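Local coordinates for protein putative endo-1,4-beta-xylanase (Bacteroides thetaiotaomicron VPI-5482, PDB 5MSX) that probably hydrolyses O-glycosidic bonds in plant pectin, as a family 43 glycoside hydrolase thought to act in arabinan breakdown, at residues C[107-112]-C[151-156]. Residues are numbered along the deposited sequence; the frame is centred on the assembly and turned at random.
Sequences YPTING and GGIDAE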
loop_
_atom_site.group_PDB
_atom_site.type_symbol
_atom_site.label_atom_id
_atom_site.label_comp_id
_atom_site.label_asym_id
_atom_site.label_seq_id
_atom_site.Cartn_x
_atom_site.Cartn_y
_atom_site.Cartn_z
ATOM N N TYR C 107 -9.594 3.209 12.707
ATOM C CA TYR C 107 -8.791 3.911 13.692
ATOM C C TYR C 107 -9.618 4.280 14.961
ATOM O O TYR C 107 -9.997 5.440 15.161
ATOM C CB TYR C 107 -8.156 5.128 13.061
ATOM C CG TYR C 107 -7.378 4.831 11.790
ATOM C CD1 TYR C 107 -8.034 4.640 10.582
ATOM C CD2 TYR C 107 -5.987 4.728 11.796
ATOM C CE1 TYR C 107 -7.342 4.367 9.414
ATOM C CE2 TYR C 107 -5.276 4.463 10.622
ATOM C CZ TYR C 107 -5.971 4.288 9.435
ATOM O OH TYR C 107 -5.336 4.016 8.258
ATOM N N PRO C 108 -9.888 3.286 15.819
ATOM C CA PRO C 108 -10.695 3.542 17.017
ATOM C C PRO C 108 -9.893 4.056 18.197
ATOM O O PRO C 108 -8.652 4.091 18.163
ATOM C CB PRO C 108 -11.332 2.188 17.283
ATOM C CG PRO C 108 -10.299 1.221 16.824
ATOM C CD PRO C 108 -9.688 1.839 15.603
ATOM N N THR C 109 -10.608 4.519 19.225
ATOM C CA THR C 109 -9.981 5.002 20.452
ATOM C C THR C 109 -10.195 3.948 21.531
ATOM O O THR C 109 -11.314 3.736 21.982
ATOM C CB THR C 109 -10.521 6.366 20.831
ATOM O OG1 THR C 109 -10.202 7.270 19.774
ATOM C CG2 THR C 109 -9.918 6.892 22.141
ATOM N N ILE C 110 -9.112 3.253 21.892
ATOM C CA ILE C 110 -9.208 2.052 22.740
ATOM C C ILE C 110 -8.521 2.359 24.060
ATOM O O ILE C 110 -7.351 2.763 24.091
ATOM C CB ILE C 110 -8.660 0.797 22.033
ATOM C CG1 ILE C 110 -9.301 0.661 20.641
ATOM C CG2 ILE C 110 -8.946 -0.461 22.849
ATOM C CD1 ILE C 110 -9.053 -0.650 19.900
ATOM N N ASN C 111 -9.301 2.244 25.138
ATOM C CA ASN C 111 -8.894 2.673 26.489
ATOM C C ASN C 111 -8.280 4.054 26.487
ATOM O O ASN C 111 -7.238 4.268 27.081
ATOM C CB ASN C 111 -7.967 1.627 27.128
ATOM C CG ASN C 111 -8.624 0.268 27.198
ATOM O OD1 ASN C 111 -9.797 0.150 27.540
ATOM N ND2 ASN C 111 -7.893 -0.761 26.842
ATOM N N GLY C 112 -8.934 4.989 25.788
ATOM C CA GLY C 112 -8.473 6.385 25.701
ATOM C C GLY C 112 -7.474 6.771 24.612
ATOM O O GLY C 112 -7.091 7.948 24.505
ATOM N N GLY C 151 -1.288 10.974 23.355
ATOM C CA GLY C 151 -2.677 11.218 23.702
ATOM C C GLY C 151 -3.416 11.900 22.559
ATOM O O GLY C 151 -2.856 12.698 21.836
ATOM N N GLY C 152 -4.696 11.579 22.438
ATOM C CA GLY C 152 -5.580 12.171 21.422
ATOM C C GLY C 152 -6.685 11.178 21.141
ATOM O O GLY C 152 -6.502 9.987 21.332
ATOM N N ILE C 153 -7.841 11.670 20.710
ATOM C CA ILE C 153 -8.990 10.812 20.457
ATOM C C ILE C 153 -9.724 11.196 19.160
ATOM O O ILE C 153 -9.484 12.258 18.589
ATOM C CB ILE C 153 -10.018 10.933 21.611
ATOM C CG1 ILE C 153 -10.566 12.368 21.677
ATOM C CG2 ILE C 153 -9.374 10.545 22.946
ATOM C CD1 ILE C 153 -11.659 12.547 22.697
ATOM N N ASP C 154 -10.674 10.338 18.769
ATOM C CA ASP C 154 -11.655 10.647 17.725
ATOM C C ASP C 154 -11.025 10.797 16.349
ATOM O O ASP C 154 -11.147 11.857 15.742
ATOM C CB ASP C 154 -12.450 11.935 18.065
ATOM C CG ASP C 154 -13.304 11.801 19.316
ATOM O OD1 ASP C 154 -13.350 10.702 19.897
ATOM O OD2 ASP C 154 -14.006 12.800 19.656
ATOM N N ALA C 155 -10.361 9.748 15.859
ATOM C CA ALA C 155 -9.693 9.824 14.543
ATOM C C ALA C 155 -10.703 9.895 13.398
ATOM O O ALA C 155 -11.739 9.238 13.428
ATOM C CB ALA C 155 -8.772 8.654 14.306
ATOM N N GLU C 156 -10.346 10.682 12.397
ATOM C CA GLU C 156 -11.096 10.823 11.139
ATOM C C GLU C 156 -10.068 10.805 9.987
ATOM O O GLU C 156 -9.086 11.569 10.013
ATOM C CB GLU C 156 -11.857 12.151 11.197
ATOM C CG GLU C 156 -12.506 12.660 9.924
ATOM C CD GLU C 156 -13.809 11.942 9.576
ATOM O OE1 GLU C 156 -14.046 10.844 10.160
ATOM O OE2 GLU C 156 -14.568 12.486 8.701
HETATM O O HOH W 1 -10.809 7.202 17.221
HETATM O O HOH W 2 -5.833 10.059 24.504
#
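T109 meets I153 and D154 where two neighbouring blades of the five-bladed β-propeller characteristic of family 43 adjoin: strand 109-110 belongs to one, and 151-156 leads into strand 156-159 of the next. A chi1 of -61° sets T109 OG1 beside its backbone N and CG2 anti to that N, which divides the work between the branches. OG1 makes the one direct hydrogen bond between the two segments, accepting from D154 N (3.3 Å, long but fairly straight, N-H...O 161°), and donates to water 1 at 2.6 Å from OG1. That water also donates to Y107 O and accepts from A155 N, so a three-bonded water bridges both backbones. CG2 lies 3.8 Å from I153 CG2, the two side chains meeting at a slant. A valine here would probably leave D154 N and water 1 without their hydroxyl partner. D154 OD2 accepts a hydrogen bond from G201 N, and the side chain touches E200, the predicted proton donor, consistent with its predicted role in tuning and orienting that acid. Flanking this, the A155 methyl packs against Y107 CB at 3.8 Å, while the Y107 ring leads away, its OH hydrogen-bonded to M181 O. At the other end, water 2 accepts from G152 N at 2.8 Å and donates to G112 O.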